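Local atomic coordinates of mevalonate kinase (Staphylococcus aureus, PDB entry 2X7I), a protein that probably phosphorylates mevalonate with ATP, an early step of isoprenoid synthesis, as a member of the GHMP kinase family. Residues 15-20 / 28-33; 168-173 / 219-224; 211-216 / 230-235. All blocks are in the same frame, centred on the assembly; numbering follows the deposited sequence.

Interaction 1: residues 15-20 / 28-33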
# COMPACT_ATOMS: atom_id res chain seq x y z
N ILE A 15 -1.79 -1.60 -2.94
CA ILE A 15 -0.75 -1.86 -3.94
C ILE A 15 -1.20 -1.38 -5.30
O ILE A 15 -2.34 -1.58 -5.69
CB ILE A 15 -0.37 -3.37 -4.02
CG1 ILE A 15 0.03 -3.89 -2.63
CG2 ILE A 15 0.76 -3.59 -5.04
CD1 ILE A 15 1.15 -4.90 -2.63
N ILE A 16 -0.29 -0.71 -6.01
CA ILE A 16 -0.47 -0.41 -7.41
C ILE A 16 0.04 -1.65 -8.14
O ILE A 16 1.25 -1.85 -8.23
CB ILE A 16 0.32 0.84 -7.86
CG1 ILE A 16 -0.06 2.08 -7.03
CG2 ILE A 16 0.09 1.12 -9.33
CD1 ILE A 16 -1.54 2.45 -7.09
N LEU A 17 -0.87 -2.49 -8.59
CA LEU A 17 -0.50 -3.71 -9.31
C LEU A 17 0.26 -3.37 -10.58
O LEU A 17 1.29 -3.98 -10.88
CB LEU A 17 -1.73 -4.52 -9.66
CG LEU A 17 -2.43 -5.28 -8.53
CD1 LEU A 17 -3.56 -6.10 -9.13
CD2 LEU A 17 -1.48 -6.17 -7.76
N ILE A 18 -0.27 -2.41 -11.33
CA ILE A 18 0.33 -1.93 -12.57
C ILE A 18 0.09 -0.43 -12.60
O ILE A 18 -1.01 0.02 -12.28
CB ILE A 18 -0.33 -2.52 -13.82
CG1 ILE A 18 -0.47 -4.03 -13.71
CG2 ILE A 18 0.46 -2.18 -15.08
CD1 ILE A 18 -1.63 -4.57 -14.53
N GLY A 19 1.11 0.32 -12.98
CA GLY A 19 1.03 1.77 -13.02
C GLY A 19 2.17 2.40 -12.25
O GLY A 19 2.86 1.72 -11.49
N GLU A 20 2.37 3.69 -12.45
CA GLU A 20 3.47 4.41 -11.82
C GLU A 20 3.24 4.70 -10.35
O GLU A 20 2.13 4.62 -9.84
CB GLU A 20 3.81 5.70 -12.59
CG GLU A 20 2.77 6.82 -12.54
CD GLU A 20 2.93 7.83 -13.68
OE1 GLU A 20 3.83 8.70 -13.61
OE2 GLU A 20 2.16 7.73 -14.67
N PRO A 28 -2.50 6.05 -16.23
CA PRO A 28 -3.04 4.69 -16.02
C PRO A 28 -2.50 3.96 -14.78
O PRO A 28 -1.31 4.01 -14.48
CB PRO A 28 -2.62 3.94 -17.29
CG PRO A 28 -2.12 4.96 -18.21
CD PRO A 28 -1.60 6.08 -17.39
N ALA A 29 -3.40 3.27 -14.08
CA ALA A 29 -3.05 2.50 -12.90
C ALA A 29 -4.17 1.54 -12.48
O ALA A 29 -5.35 1.78 -12.74
CB ALA A 29 -2.71 3.45 -11.74
N ILE A 30 -3.78 0.44 -11.83
CA ILE A 30 -4.72 -0.39 -11.11
C ILE A 30 -4.25 -0.58 -9.67
O ILE A 30 -3.23 -1.23 -9.41
CB ILE A 30 -4.90 -1.76 -11.78
CG1 ILE A 30 -5.56 -1.57 -13.16
CG2 ILE A 30 -5.73 -2.69 -10.88
CD1 ILE A 30 -6.52 -2.66 -13.56
N ALA A 31 -4.99 0.01 -8.73
CA ALA A 31 -4.70 -0.11 -7.31
C ALA A 31 -5.71 -1.07 -6.68
O ALA A 31 -6.87 -1.12 -7.10
CB ALA A 31 -4.79 1.24 -6.66
N VAL A 32 -5.25 -1.84 -5.69
CA VAL A 32 -6.13 -2.74 -4.94
C VAL A 32 -5.77 -2.66 -3.46
O VAL A 32 -4.63 -2.32 -3.13
CB VAL A 32 -5.99 -4.23 -5.39
CG1 VAL A 32 -6.37 -4.38 -6.84
CG2 VAL A 32 -4.57 -4.75 -5.14
N PRO A 33 -6.72 -3.00 -2.58
CA PRO A 33 -6.43 -3.04 -1.15
C PRO A 33 -5.31 -4.03 -0.85
O PRO A 33 -5.24 -5.08 -1.48
CB PRO A 33 -7.74 -3.53 -0.53
CG PRO A 33 -8.78 -3.29 -1.53
CD PRO A 33 -8.12 -3.38 -2.86
O HOH W 1 0.93 5.04 -14.83

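Interaction 2: residues 168-173 / 219-224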
# COMPACT_ATOMS: atom_id res chain seq x y z
N LYS A 168 -15.62 -3.81 -8.71
CA LYS A 168 -16.19 -4.65 -7.66
C LYS A 168 -15.06 -5.31 -6.87
O LYS A 168 -13.91 -5.33 -7.33
CB LYS A 168 -17.12 -5.70 -8.27
CG LYS A 168 -18.39 -5.08 -8.85
CD LYS A 168 -18.95 -5.86 -10.05
CE LYS A 168 -20.10 -6.74 -9.67
NZ LYS A 168 -20.76 -7.31 -10.88
N THR A 169 -15.39 -5.83 -5.69
CA THR A 169 -14.39 -6.44 -4.79
C THR A 169 -13.45 -7.40 -5.54
O THR A 169 -13.88 -8.14 -6.41
CB THR A 169 -15.08 -7.20 -3.62
OG1 THR A 169 -15.61 -6.26 -2.69
CG2 THR A 169 -14.08 -8.10 -2.87
N LEU A 170 -12.17 -7.38 -5.18
CA LEU A 170 -11.18 -8.20 -5.87
C LEU A 170 -11.43 -9.68 -5.63
O LEU A 170 -11.57 -10.14 -4.49
CB LEU A 170 -9.75 -7.82 -5.44
CG LEU A 170 -8.64 -8.39 -6.36
CD1 LEU A 170 -8.80 -7.90 -7.79
CD2 LEU A 170 -7.26 -8.05 -5.82
N SER A 171 -11.50 -10.43 -6.72
CA SER A 171 -11.68 -11.86 -6.66
C SER A 171 -10.87 -12.53 -7.76
O SER A 171 -11.33 -12.65 -8.90
CB SER A 171 -13.15 -12.22 -6.77
OG SER A 171 -13.34 -13.60 -6.49
N LEU A 172 -9.66 -12.94 -7.42
CA LEU A 172 -8.82 -13.74 -8.29
C LEU A 172 -8.41 -14.98 -7.51
O LEU A 172 -8.02 -14.88 -6.34
CB LEU A 172 -7.58 -12.94 -8.74
CG LEU A 172 -7.90 -11.69 -9.57
CD1 LEU A 172 -6.70 -10.76 -9.72
CD2 LEU A 172 -8.42 -12.09 -10.93
N ASP A 173 -8.54 -16.13 -8.16
CA ASP A 173 -8.21 -17.41 -7.55
C ASP A 173 -6.68 -17.60 -7.55
O ASP A 173 -6.12 -18.28 -8.41
CB ASP A 173 -8.92 -18.54 -8.32
CG ASP A 173 -8.68 -19.91 -7.72
OD1 ASP A 173 -8.98 -20.91 -8.42
OD2 ASP A 173 -8.20 -20.01 -6.57
N ASP A 219 -10.05 -5.49 -17.54
CA ASP A 219 -10.96 -6.55 -17.99
C ASP A 219 -10.62 -7.89 -17.34
O ASP A 219 -11.50 -8.59 -16.84
CB ASP A 219 -10.93 -6.68 -19.51
CG ASP A 219 -11.79 -5.62 -20.20
OD1 ASP A 219 -11.21 -4.67 -20.77
OD2 ASP A 219 -13.04 -5.75 -20.15
N VAL A 220 -9.33 -8.23 -17.35
CA VAL A 220 -8.83 -9.44 -16.69
C VAL A 220 -9.28 -9.54 -15.23
O VAL A 220 -9.63 -10.61 -14.76
CB VAL A 220 -7.28 -9.48 -16.79
CG1 VAL A 220 -6.66 -10.25 -15.63
CG2 VAL A 220 -6.86 -10.06 -18.14
N ILE A 221 -9.26 -8.42 -14.51
CA ILE A 221 -9.69 -8.38 -13.11
C ILE A 221 -11.21 -8.47 -12.98
O ILE A 221 -11.72 -9.19 -12.13
CB ILE A 221 -9.14 -7.11 -12.40
CG1 ILE A 221 -7.69 -7.36 -11.97
CG2 ILE A 221 -9.99 -6.71 -11.20
CD1 ILE A 221 -6.80 -6.15 -12.05
N GLU A 222 -11.92 -7.75 -13.84
CA GLU A 222 -13.39 -7.81 -13.87
C GLU A 222 -13.93 -9.22 -14.16
O GLU A 222 -15.05 -9.56 -13.75
CB GLU A 222 -13.94 -6.84 -14.91
CG GLU A 222 -13.80 -5.37 -14.53
CD GLU A 222 -13.82 -4.44 -15.74
OE1 GLU A 222 -14.48 -4.76 -16.75
OE2 GLU A 222 -13.17 -3.38 -15.68
N HIS A 223 -13.15 -10.04 -14.87
CA HIS A 223 -13.60 -11.37 -15.28
C HIS A 223 -12.83 -12.49 -14.55
O HIS A 223 -12.92 -13.67 -14.92
CB HIS A 223 -13.53 -11.52 -16.81
CG HIS A 223 -14.29 -10.45 -17.54
ND1 HIS A 223 -15.65 -10.25 -17.37
CD2 HIS A 223 -13.88 -9.52 -18.43
CE1 HIS A 223 -16.04 -9.24 -18.13
NE2 HIS A 223 -14.99 -8.77 -18.78
N HIS A 224 -12.09 -12.11 -13.51
CA HIS A 224 -11.50 -13.04 -12.54
C HIS A 224 -10.52 -14.02 -13.16
O HIS A 224 -10.52 -15.20 -12.82
CB HIS A 224 -12.61 -13.80 -11.79
CG HIS A 224 -13.72 -12.92 -11.30
ND1 HIS A 224 -13.53 -11.93 -10.37
CD2 HIS A 224 -15.03 -12.87 -11.64
CE1 HIS A 224 -14.68 -11.31 -10.14
NE2 HIS A 224 -15.61 -11.87 -10.90
O HOH W 2 -11.96 -9.21 -9.28
O HOH W 3 -9.71 -16.26 -10.71

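Interaction 3: residues 211-216 / 230-235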
# COMPACT_ATOMS: atom_id res chain seq x y z
N GLY A 211 0.33 1.58 -20.05
CA GLY A 211 -1.00 2.11 -20.35
C GLY A 211 -1.91 1.08 -20.99
O GLY A 211 -2.99 0.82 -20.46
N LYS A 212 -1.48 0.48 -22.11
CA LYS A 212 -2.27 -0.60 -22.72
C LYS A 212 -2.37 -1.84 -21.81
O LYS A 212 -3.40 -2.49 -21.80
CB LYS A 212 -1.78 -0.99 -24.14
CG LYS A 212 -0.27 -1.14 -24.36
CD LYS A 212 0.05 -1.47 -25.82
CE LYS A 212 1.35 -0.83 -26.30
NZ LYS A 212 1.21 0.64 -26.59
N LEU A 213 -1.32 -2.15 -21.05
CA LEU A 213 -1.36 -3.28 -20.12
C LEU A 213 -2.33 -3.07 -18.94
O LEU A 213 -2.90 -4.03 -18.44
CB LEU A 213 0.03 -3.62 -19.60
CG LEU A 213 1.00 -4.17 -20.65
CD1 LEU A 213 2.43 -4.20 -20.10
CD2 LEU A 213 0.57 -5.55 -21.12
N VAL A 214 -2.50 -1.82 -18.50
CA VAL A 214 -3.50 -1.48 -17.49
C VAL A 214 -4.92 -1.66 -18.04
O VAL A 214 -5.83 -2.03 -17.30
CB VAL A 214 -3.32 -0.02 -16.97
CG1 VAL A 214 -4.50 0.40 -16.10
CG2 VAL A 214 -2.02 0.13 -16.20
N LEU A 215 -5.10 -1.40 -19.34
CA LEU A 215 -6.41 -1.56 -19.98
C LEU A 215 -6.81 -3.04 -20.03
O LEU A 215 -7.94 -3.39 -19.72
CB LEU A 215 -6.40 -0.95 -21.39
CG LEU A 215 -7.72 -1.02 -22.18
CD1 LEU A 215 -8.89 -0.51 -21.34
CD2 LEU A 215 -7.60 -0.25 -23.50
N ARG A 216 -5.87 -3.90 -20.42
CA ARG A 216 -6.12 -5.34 -20.40
C ARG A 216 -6.31 -5.87 -18.97
O ARG A 216 -7.08 -6.79 -18.75
CB ARG A 216 -4.99 -6.09 -21.07
CG ARG A 216 -4.82 -5.79 -22.55
CD ARG A 216 -3.48 -6.33 -23.06
NE ARG A 216 -3.24 -7.73 -22.66
CZ ARG A 216 -2.11 -8.39 -22.88
NH1 ARG A 216 -1.10 -7.81 -23.51
NH2 ARG A 216 -1.99 -9.66 -22.48
N ALA A 230 -1.26 -13.06 -14.79
CA ALA A 230 0.11 -13.58 -14.83
C ALA A 230 0.82 -13.19 -16.14
O ALA A 230 1.95 -12.68 -16.13
CB ALA A 230 0.09 -15.10 -14.65
N ASP A 231 0.16 -13.42 -17.26
CA ASP A 231 0.65 -12.99 -18.56
C ASP A 231 1.01 -11.49 -18.52
O ASP A 231 2.14 -11.11 -18.83
CB ASP A 231 -0.41 -13.28 -19.63
CG ASP A 231 -0.04 -12.73 -21.00
OD1 ASP A 231 1.11 -12.31 -21.22
OD2 ASP A 231 -0.93 -12.74 -21.88
N ILE A 232 0.06 -10.67 -18.11
CA ILE A 232 0.25 -9.22 -18.03
C ILE A 232 1.42 -8.82 -17.13
O ILE A 232 2.20 -7.95 -17.50
CB ILE A 232 -1.07 -8.51 -17.58
CG1 ILE A 232 -2.10 -8.59 -18.71
CG2 ILE A 232 -0.81 -7.06 -17.21
CD1 ILE A 232 -3.50 -8.25 -18.30
N PHE A 233 1.55 -9.46 -15.97
CA PHE A 233 2.71 -9.21 -15.09
C PHE A 233 4.02 -9.46 -15.83
O PHE A 233 4.93 -8.65 -15.79
CB PHE A 233 2.67 -10.09 -13.84
CG PHE A 233 1.97 -9.48 -12.64
CD1 PHE A 233 0.85 -8.66 -12.79
CD2 PHE A 233 2.41 -9.75 -11.36
CE1 PHE A 233 0.22 -8.11 -11.69
CE2 PHE A 233 1.79 -9.21 -10.25
CZ PHE A 233 0.68 -8.38 -10.42
N ASN A 234 4.10 -10.61 -16.52
CA ASN A 234 5.33 -11.02 -17.20
C ASN A 234 5.64 -10.15 -18.42
O ASN A 234 6.81 -9.89 -18.73
CB ASN A 234 5.26 -12.50 -17.59
CG ASN A 234 5.31 -13.43 -16.37
OD1 ASN A 234 6.12 -13.23 -15.46
ND2 ASN A 234 4.47 -14.47 -16.38
N GLU A 235 4.59 -9.69 -19.10
CA GLU A 235 4.74 -8.72 -20.19
C GLU A 235 5.25 -7.38 -19.69
O GLU A 235 6.13 -6.78 -20.32
CB GLU A 235 3.43 -8.55 -20.97
CG GLU A 235 3.03 -9.80 -21.72
CD GLU A 235 2.09 -9.56 -22.89
OE1 GLU A 235 2.32 -8.60 -23.67
OE2 GLU A 235 1.15 -10.36 -23.07

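Interaction 1: residues 15-20 / 28-33
Leu17 meets Ile30 and Val32 at the corner that the backbone turns at Leu17 and Ile18. Its N-H bonds to Ile30 O at 2.8 Å, noticeably bent (135° at the hydrogen), and its side chain then runs over the neighbouring strand. Leu17 CB lies 3.6 Å from the same oxygen, Ile30 O. Leu17 CG stands anti to the carbonyl carbon (chi1 -74°), which brings it to 4.0 Å from Val32 CG2. Leu17 CD1 lies anti to CA (chi2 -176°), which extends the chain and brings CD1 to 4.0 Å from Val32 CG1 and, more loosely, 4.4 Å from Ile30 CG2. The leucine thus crosses the valine at about a right angle, one methyl branch of Val32 meeting its middle and the other its tip.

The backbones form a short antiparallel ladder. Ile15 and Val32 are a hydrogen-bonded pair, Ile15 N reaching Val32 O at 2.9 Å with a similar bond returning. Ile16 and Ala31 form the adjoining non-hydrogen-bonded pair on the other face of the sheet, where Ile16 CD1 presses tightly on Ala31 CB (3.5 Å). Ile30 N finds Ile18 O at 2.8 Å. Farther on, a water accepts from Glu20 N and donates to Glu20 OE2, lying close to Pro28 O as well.

Strands 6-16 and 29-45 are sequence neighbours paired antiparallel, a beta hairpin with a long connection, in a mixed sheet where Ala29 and Ala31 also bond through their backbones to Phe159 and Val157 of strand 157-160. Ala31 faces helix 145-153 at Ile146 and Thr150. On the face of Ile18 and Ile30, both pack on Val214 and Ala217 of helix 203-222. Leu17 touches Phe233 of helix 226-243.

Interaction 2: residues 168-173 / 219-224
His224 ND1 donates to Ser171 O over 2.7 Å, in the carbonyl plane and on a lone pair, although the bond is bent (136° at the hydrogen) and the oxygen sits 23° out of the imidazole plane. The proton on ND1 is therefore turned to the loop 168-173, and Ser171 CB lies beside the same nitrogen. A water supports the link: it accepts from Ser171 N at 2.9 Å and donates to Ile221 O at 2.9 Å, with a weak further bond from the imidazole. Ile221 O also receives His224 N at 3.3 Å. A second water takes the N-H of Asp173 and reaches the carbonyl of His224.

Apolar branches fill in alongside. Leu170 CD1 meets Ile221 CG2 at 3.8 Å, and Leu172 CD1 approaches Ile221 CG1 at 4.2 Å, both leucines slanting across the isoleucine. The other branch of Leu172, CD2, rests 3.6 Å from His224 CA. Leu172 also bonds through its backbone to Leu306 and Gly308, tying the loop to the C-terminal tail. With its positive phi, His224 is the C' residue of a Schellman motif, which ends helix 203-222 here.

Interaction 3: residues 211-216 / 230-235
The guanidinium of Arg216 has Ile232 over one face, CG1 lying 3.9 Å from NH2, and two carboxylate oxygens at its edge, near its plane. Arg216 NH2 serves both acids: it donates to Glu235 OE2 at 3.3 Å and forms a salt bridge with Asp231 OD2, also at 3.3 Å. Arg216 NH1 adds a weak bond to Glu235 OE2 at 3.4 Å. The Glu235 carboxylate is turned 62° from the guanidinium, and NH2 approaches it from above, 53° out of the carboxylate plane.

Beneath this network the contact turns apolar. Arg216 and Ile232 slide past each other in opposite directions, with Ile232 CD1 3.8 Å from Arg216 CB. Leu213 points at the partner helix and brings CD2 to 4.1 Å from Glu235 CB, while Ile232 CG2 settles 3.9 Å from Leu213 O. Phe233, turned away, packs on strands 264-267 and 276-280. The axes of segments 211-216 and 230-235 approach to 10.3 Å and run nearly antiparallel (172°), part of the helical hairpin formed by 203-222 and 226-243, which is tied across its outer side by a salt-bridge network.

Helix 203-222 connects the three contacts and illustrates how chemistry follows depth. Interaction 1 is buried and rests on backbone ladder bonds and aliphatic packing; Val214 of that helix lies against its Ile18 at CG2-CG2 3.6 Å. Interactions 2 and 3 lie farther out, about 19 and 20 Å from the chain centre to their own centres, and each combines buried leucine and isoleucine with polar groups nearer solvent: a histidine and waters at the helix end in one, paired charges between two helices in the other. They meet each other through Val220 and Ile232, while Ile221 and Leu170 of interaction 2 reach Ile30 and Val32 of interaction 1.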